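Local atomic coordinates of RNA-directed RNA polymerase (Infectious pancreatic necrosis virus, PDB entry 3ZED), a protein that probably catalyses RNA-templated RNA synthesis from ribonucleoside triphosphates and occurs both free and covalently attached to the viral genomic RNA. Residues A285-K288 with K289-D293; S456-M460 with N461-K465; N480-M483 with S484-V488. One frame throughout, in Å; residues are numbered along the deposited sequence.

Interaction 1: A285-K288 with K289-D293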
loop_
_atom_site.group_PDB
_atom_site.type_symbol
_atom_site.label_atom_id
_atom_site.label_comp_id
_atom_site.label_asym_id
_atom_site.label_seq_id
_atom_site.Cartn_x
_atom_site.Cartn_y
_atom_site.Cartn_z
ATOM N N ALA B 285 -8.348 -26.000 21.268
ATOM C CA ALA B 285 -8.990 -26.851 20.260
ATOM C C ALA B 285 -10.018 -26.061 19.446
ATOM O O ALA B 285 -10.107 -26.248 18.237
ATOM C CB ALA B 285 -9.655 -28.052 20.915
ATOM N N GLY B 286 -10.763 -25.183 20.123
ATOM C CA GLY B 286 -11.803 -24.351 19.537
ATOM C C GLY B 286 -11.277 -23.346 18.543
ATOM O O GLY B 286 -11.786 -23.277 17.421
ATOM N N VAL B 287 -10.266 -22.548 18.949
ATOM C CA VAL B 287 -9.654 -21.508 18.101
ATOM C C VAL B 287 -8.962 -22.174 16.901
ATOM O O VAL B 287 -9.168 -21.728 15.767
ATOM C CB VAL B 287 -8.704 -20.579 18.911
ATOM C CG1 VAL B 287 -7.777 -19.767 18.012
ATOM C CG2 VAL B 287 -9.504 -19.653 19.826
ATOM N N LYS B 288 -8.224 -23.275 17.144
ATOM C CA LYS B 288 -7.524 -24.028 16.103
ATOM C C LYS B 288 -8.495 -24.617 15.059
ATOM O O LYS B 288 -8.169 -24.592 13.861
ATOM C CB LYS B 288 -6.641 -25.127 16.702
ATOM C CG LYS B 288 -5.263 -24.615 17.106
ATOM C CD LYS B 288 -4.338 -25.736 17.553
ATOM C CE LYS B 288 -2.930 -25.262 17.839
ATOM N NZ LYS B 288 -2.038 -25.408 16.656
ATOM N N LYS B 289 -9.684 -25.106 15.507
ATOM C CA LYS B 289 -10.740 -25.665 14.647
ATOM C C LYS B 289 -11.300 -24.580 13.721
ATOM O O LYS B 289 -11.392 -24.817 12.518
ATOM C CB LYS B 289 -11.874 -26.312 15.475
ATOM C CG LYS B 289 -12.855 -27.126 14.629
ATOM C CD LYS B 289 -14.174 -27.398 15.345
ATOM C CE LYS B 289 -15.398 -27.010 14.535
ATOM N NZ LYS B 289 -15.555 -27.842 13.313
ATOM N N THR B 290 -11.650 -23.396 14.277
ATOM C CA THR B 290 -12.160 -22.246 13.516
ATOM C C THR B 290 -11.138 -21.811 12.443
ATOM O O THR B 290 -11.516 -21.636 11.291
ATOM C CB THR B 290 -12.493 -21.086 14.473
ATOM O OG1 THR B 290 -13.518 -21.518 15.368
ATOM C CG2 THR B 290 -12.934 -19.805 13.739
ATOM N N ILE B 291 -9.858 -21.660 12.826
ATOM C CA ILE B 291 -8.781 -21.245 11.938
ATOM C C ILE B 291 -8.585 -22.277 10.779
ATOM O O ILE B 291 -8.414 -21.868 9.625
ATOM C CB ILE B 291 -7.493 -20.979 12.761
ATOM C CG1 ILE B 291 -7.624 -19.655 13.562
ATOM C CG2 ILE B 291 -6.278 -20.915 11.864
ATOM C CD1 ILE B 291 -6.541 -19.399 14.632
ATOM N N THR B 292 -8.658 -23.587 11.075
ATOM C CA THR B 292 -8.526 -24.631 10.051
ATOM C C THR B 292 -9.792 -24.666 9.155
ATOM O O THR B 292 -9.663 -24.854 7.943
ATOM C CB THR B 292 -8.223 -25.995 10.697
ATOM O OG1 THR B 292 -7.123 -25.838 11.597
ATOM C CG2 THR B 292 -7.861 -27.061 9.668
ATOM N N ASP B 293 -11.003 -24.467 9.742
ATOM C CA ASP B 293 -12.268 -24.451 8.995
ATOM C C ASP B 293 -12.291 -23.316 7.968
ATOM O O ASP B 293 -12.855 -23.497 6.894
ATOM C CB ASP B 293 -13.476 -24.337 9.940
ATOM C CG ASP B 293 -13.868 -25.612 10.685
ATOM O OD1 ASP B 293 -13.192 -26.653 10.491
ATOM O OD2 ASP B 293 -14.835 -25.562 11.475
#
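Lys288 offers its backbone carbonyl to the residue one turn on, and Thr292 meets it twice: Thr292 N donates to Lys288 O over 3.0 Å, while Thr292 OG1 stands 2.8 Å from Lys288 O. The same hydroxyl has a hydrogen bond with Ala788 O. The amine of Lys288 has a weak hydrogen bond to Glu784 O and a long, weak ion pair with Glu787.

Lys289 belongs to the exposed side. Its N-H reaches Ala285 O at 3.0 Å with an N-H...O angle of 145°, and its CB lies against the same oxygen at 3.3 Å. CG is set opposite the backbone N (chi1 -169°); bends at chi3 and chi4 then fold the chain so that Lys289 NZ forms a salt bridge of 3.0 Å with Asp293 OD2, on the syn lone pair of the carboxylate, four residues further along.

Val287 supplies the apolar part. Its side chain runs beside that of Ile291, both pointing the same way, with Val287 CG1 3.6 Å from Ile291 CD1. One residue earlier on each turn, Gly286 O takes both Thr290 N, at 3.1 Å, and Thr290 OG1, the two arriving from opposite faces of the carbonyl plane.

The whole contact lies on helix 283-293. Val287 and Thr290 pack on helix 260-278, through Leu274 and through Phe270, Asp273 and Ala277 respectively, whereas Lys288 and Ile291 rest on helix 781-789, the last helix modelled.

Interaction 2: S456-M460 with N461-K465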
loop_
_atom_site.group_PDB
_atom_site.type_symbol
_atom_site.label_atom_id
_atom_site.label_comp_id
_atom_site.label_asym_id
_atom_site.label_seq_id
_atom_site.Cartn_x
_atom_site.Cartn_y
_atom_site.Cartn_z
ATOM N N SER B 456 0.133 -18.396 2.984
ATOM C CA SER B 456 0.226 -19.109 1.700
ATOM C C SER B 456 -0.470 -18.383 0.556
ATOM O O SER B 456 -1.183 -17.393 0.776
ATOM C CB SER B 456 -0.341 -20.528 1.827
ATOM O OG SER B 456 -1.743 -20.569 2.052
ATOM N N CYS B 457 -0.250 -18.882 -0.677
ATOM C CA CYS B 457 -0.849 -18.318 -1.886
ATOM C C CYS B 457 -1.263 -19.445 -2.857
ATOM O O CYS B 457 -0.910 -20.594 -2.642
ATOM C CB CYS B 457 0.085 -17.306 -2.550
ATOM S SG CYS B 457 1.645 -18.014 -3.134
ATOM N N LEU B 458 -2.060 -19.108 -3.883
ATOM C CA LEU B 458 -2.552 -20.054 -4.872
ATOM C C LEU B 458 -2.161 -19.626 -6.272
ATOM O O LEU B 458 -2.452 -18.505 -6.697
ATOM C CB LEU B 458 -4.098 -20.200 -4.774
ATOM C CG LEU B 458 -4.770 -21.272 -5.677
ATOM C CD1 LEU B 458 -4.356 -22.686 -5.293
ATOM C CD2 LEU B 458 -6.271 -21.149 -5.655
ATOM N N LEU B 459 -1.550 -20.560 -7.007
ATOM C CA LEU B 459 -1.139 -20.382 -8.403
ATOM C C LEU B 459 -1.361 -21.706 -9.077
ATOM O O LEU B 459 -0.800 -22.705 -8.632
ATOM C CB LEU B 459 0.325 -19.904 -8.522
ATOM C CG LEU B 459 0.752 -19.474 -9.912
ATOM C CD1 LEU B 459 0.207 -18.085 -10.244
ATOM C CD2 LEU B 459 2.263 -19.511 -10.054
ATOM N N MET B 460 -2.208 -21.724 -10.131
ATOM C CA MET B 460 -2.667 -22.946 -10.829
ATOM C C MET B 460 -3.436 -23.758 -9.771
ATOM O O MET B 460 -4.284 -23.176 -9.081
ATOM C CB MET B 460 -1.515 -23.723 -11.505
ATOM C CG MET B 460 -0.733 -22.885 -12.491
ATOM S SD MET B 460 0.369 -23.886 -13.493
ATOM C CE MET B 460 1.687 -22.841 -13.646
ATOM N N ASN B 461 -3.096 -25.040 -9.578
ATOM C CA ASN B 461 -3.690 -25.897 -8.553
ATOM C C ASN B 461 -2.701 -26.040 -7.359
ATOM O O ASN B 461 -2.876 -26.932 -6.535
ATOM C CB ASN B 461 -4.051 -27.274 -9.169
ATOM C CG ASN B 461 -2.868 -28.134 -9.566
ATOM O OD1 ASN B 461 -1.718 -27.687 -9.628
ATOM N ND2 ASN B 461 -3.119 -29.413 -9.823
ATOM N N LEU B 462 -1.664 -25.157 -7.279
ATOM C CA LEU B 462 -0.610 -25.230 -6.261
ATOM C C LEU B 462 -0.794 -24.236 -5.118
ATOM O O LEU B 462 -0.872 -23.020 -5.336
ATOM C CB LEU B 462 0.795 -25.023 -6.889
ATOM C CG LEU B 462 1.220 -25.960 -8.033
ATOM C CD1 LEU B 462 2.512 -25.512 -8.628
ATOM C CD2 LEU B 462 1.374 -27.413 -7.569
ATOM N N GLN B 463 -0.805 -24.773 -3.881
ATOM C CA GLN B 463 -0.877 -23.968 -2.661
ATOM C C GLN B 463 0.550 -23.829 -2.159
ATOM O O GLN B 463 1.164 -24.799 -1.689
ATOM C CB GLN B 463 -1.830 -24.584 -1.639
ATOM C CG GLN B 463 -3.280 -24.373 -2.047
ATOM C CD GLN B 463 -4.244 -25.159 -1.212
ATOM O OE1 GLN B 463 -4.092 -25.280 0.010
ATOM N NE2 GLN B 463 -5.265 -25.704 -1.862
ATOM N N LEU B 464 1.109 -22.640 -2.400
ATOM C CA LEU B 464 2.505 -22.324 -2.105
ATOM C C LEU B 464 2.661 -21.516 -0.847
ATOM O O LEU B 464 1.777 -20.751 -0.508
ATOM C CB LEU B 464 3.118 -21.537 -3.285
ATOM C CG LEU B 464 2.939 -22.182 -4.663
ATOM C CD1 LEU B 464 3.346 -21.235 -5.768
ATOM C CD2 LEU B 464 3.632 -23.567 -4.746
ATOM N N LYS B 465 3.810 -21.658 -0.182
ATOM C CA LYS B 465 4.158 -20.856 0.981
ATOM C C LYS B 465 4.399 -19.411 0.556
ATOM O O LYS B 465 4.937 -19.175 -0.534
ATOM C CB LYS B 465 5.442 -21.429 1.636
ATOM C CG LYS B 465 5.817 -20.791 2.972
ATOM C CD LYS B 465 4.809 -21.205 4.066
ATOM C CE LYS B 465 5.075 -20.454 5.336
ATOM N NZ LYS B 465 4.033 -20.731 6.345
#
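Leu464 O receives the N-H of Cys457 in a 2.8 Å hydrogen bond, and the return bond from Leu464 N to Cys457 O measures 2.9 Å. Leu459 and Leu462 form the second such reciprocal pair: Leu459 N donates to Leu462 O over 3.1 Å, and Leu462 N to Leu459 O over 2.9 Å. Both are hydrogen-bonded pairs of an antiparallel arrangement. Between them, Leu458 CA and Leu462 O make a C-H...O contact of 3.4 Å.

One face bears Cys457, Leu459, Leu462 and Leu464. Cys457 SG sits between its own N and carbonyl carbon (chi1 63°), which places it 3.8 Å from Leu464 CB. More loosely, Leu459 CB meets Leu464 CD1 at 4.3 Å, a diagonal contact. Leu459 and Leu464 both continue onto helix 164-179.

On the other face, the side chains of Leu458 and Gln463 cross obliquely, with Leu458 CD1 3.8 Å from Gln463 CG. The side chain of Leu458 also comes within about 4 Å of that of Ile252, in the predicted GTP-binding segment. The amide end of Gln463 goes further, its OE1 hydrogen-bonding Arg63 NE, and Ser456 OG is bonded to NH2 of the same arginine.

Strand 456-459 also pairs in parallel with strand 299-310. Met460 and Asn461 are the two corner residues of a type II' turn, Met460 having the positive phi (62°) that its first corner requires. The result is a tight two-residue beta hairpin, a setting in which type II' turns are common.

Interaction 3: N480-M483 with S484-V488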
loop_
_atom_site.group_PDB
_atom_site.type_symbol
_atom_site.label_atom_id
_atom_site.label_comp_id
_atom_site.label_asym_id
_atom_site.label_seq_id
_atom_site.Cartn_x
_atom_site.Cartn_y
_atom_site.Cartn_z
ATOM N N ASN B 480 5.341 -2.087 6.157
ATOM C CA ASN B 480 6.565 -1.606 5.507
ATOM C C ASN B 480 7.087 -0.350 6.208
ATOM O O ASN B 480 8.292 -0.227 6.427
ATOM C CB ASN B 480 6.310 -1.323 4.022
ATOM C CG ASN B 480 6.332 -2.553 3.138
ATOM O OD1 ASN B 480 6.719 -3.641 3.543
ATOM N ND2 ASN B 480 5.901 -2.408 1.907
ATOM N N HIS B 481 6.167 0.570 6.608
ATOM C CA HIS B 481 6.526 1.807 7.314
ATOM C C HIS B 481 7.178 1.495 8.675
ATOM O O HIS B 481 8.129 2.176 9.066
ATOM C CB HIS B 481 5.284 2.701 7.478
ATOM C CG HIS B 481 5.597 4.140 7.787
ATOM N ND1 HIS B 481 5.668 5.099 6.782
ATOM C CD2 HIS B 481 5.800 4.744 8.983
ATOM C CE1 HIS B 481 5.893 6.250 7.400
ATOM N NE2 HIS B 481 6.008 6.082 8.723
ATOM N N LEU B 482 6.692 0.449 9.372
ATOM C CA LEU B 482 7.270 0.019 10.648
ATOM C C LEU B 482 8.716 -0.522 10.435
ATOM O O LEU B 482 9.624 -0.194 11.211
ATOM C CB LEU B 482 6.364 -1.017 11.329
ATOM C CG LEU B 482 6.914 -1.816 12.543
ATOM C CD1 LEU B 482 7.555 -0.907 13.583
ATOM C CD2 LEU B 482 5.788 -2.488 13.242
ATOM N N MET B 483 8.922 -1.321 9.389
ATOM C CA MET B 483 10.253 -1.860 9.068
ATOM C C MET B 483 11.246 -0.734 8.767
ATOM O O MET B 483 12.356 -0.760 9.299
ATOM C CB MET B 483 10.187 -2.877 7.939
ATOM C CG MET B 483 9.497 -4.157 8.369
ATOM S SD MET B 483 9.636 -5.491 7.166
ATOM C CE MET B 483 8.566 -4.887 5.866
ATOM N N SER B 484 10.818 0.298 8.009
ATOM C CA SER B 484 11.676 1.458 7.724
ATOM C C SER B 484 11.976 2.241 8.999
ATOM O O SER B 484 13.094 2.720 9.156
ATOM C CB SER B 484 11.032 2.373 6.690
ATOM O OG SER B 484 10.973 1.716 5.439
ATOM N N THR B 485 10.997 2.321 9.922
ATOM C CA THR B 485 11.131 2.971 11.240
ATOM C C THR B 485 12.266 2.303 12.053
ATOM O O THR B 485 13.061 3.000 12.689
ATOM C CB THR B 485 9.773 2.938 11.974
ATOM O OG1 THR B 485 8.895 3.833 11.294
ATOM C CG2 THR B 485 9.875 3.321 13.452
ATOM N N ILE B 486 12.331 0.954 12.005
ATOM C CA ILE B 486 13.344 0.152 12.688
ATOM C C ILE B 486 14.733 0.468 12.097
ATOM O O ILE B 486 15.678 0.705 12.857
ATOM C CB ILE B 486 12.999 -1.369 12.626
ATOM C CG1 ILE B 486 11.741 -1.675 13.469
ATOM C CG2 ILE B 486 14.224 -2.241 13.036
ATOM C CD1 ILE B 486 11.141 -3.105 13.336
ATOM N N VAL B 487 14.841 0.495 10.748
ATOM C CA VAL B 487 16.092 0.797 10.053
ATOM C C VAL B 487 16.560 2.232 10.443
ATOM O O VAL B 487 17.725 2.414 10.801
ATOM C CB VAL B 487 15.966 0.592 8.506
ATOM C CG1 VAL B 487 17.197 1.113 7.760
ATOM C CG2 VAL B 487 15.713 -0.874 8.157
ATOM N N VAL B 488 15.634 3.210 10.442
ATOM C CA VAL B 488 15.925 4.620 10.776
ATOM C C VAL B 488 16.324 4.742 12.260
ATOM O O VAL B 488 17.329 5.389 12.541
ATOM C CB VAL B 488 14.762 5.580 10.388
ATOM C CG1 VAL B 488 14.966 6.983 10.958
ATOM C CG2 VAL B 488 14.605 5.641 8.874
#
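Backbone hydrogen bonds of the alpha-helical kind run from Ser484 N to Asn480 O (3.0 Å), Thr485 N to His481 O (3.0 Å), Ile486 N to Leu482 O (3.0 Å) and Val487 N to Met483 O (3.1 Å). This unbroken i-to-i+4 pattern, with an N-H...O angle of 161° from Ser484 N to Asn480 O and 148° from Thr485 N to His481 O, is that of a continuous alpha helix.

A side-chain bond is added at one carbonyl. Thr485 OG1, held beside its own backbone N (chi1 -70°), donates to His481 O over 2.9 Å, from the face of the carbonyl plane opposite to that used by Thr485 N. The hydroxyl also hydrogen-bonds to Thr204 OG1. It stands 4.0 Å from His481 CD2, oblique to the ring.

Apolar contact is slighter: Leu482 CD1 and Ile486 CD1 meet at 4.2 Å on the side facing helices 194-204 and 412-426. Met483 touches Asn409, a ligand of a bound potassium ion, its own side chain staying about 8 Å from the metal.

Though buried, the hydroxyls of Thr485 and Ser484 (the latter to Ala387 O) and both His481 ring nitrogens are paired. The two bonds of those nitrogens, from Ala387 N to ND1 and from NE2 to Thr204 O, are consistent with a proton on NE2 and a lone pair on ND1, a pattern that would fix the ring's flip.

In the fold
From the N terminus, interaction 1 comes first, within helix 283-293; interaction 2 follows at hairpin 456-465, and interaction 3 lies in helix 476-493, the next helix after the hairpin. They occur in series, without nesting or crossing. Only interaction 2 turns the chain back on itself; the other two span successive turns of a helix. None touches another: even interactions 1 and 2, the closest two, keep their nearest atoms about 10 Å apart. Interaction 1 faces helix 781-789, the last helix modelled, interaction 2 extends the mixed sheet through strand 299-310, and interaction 3 packs beside strand 382-386 of the antiparallel sheet.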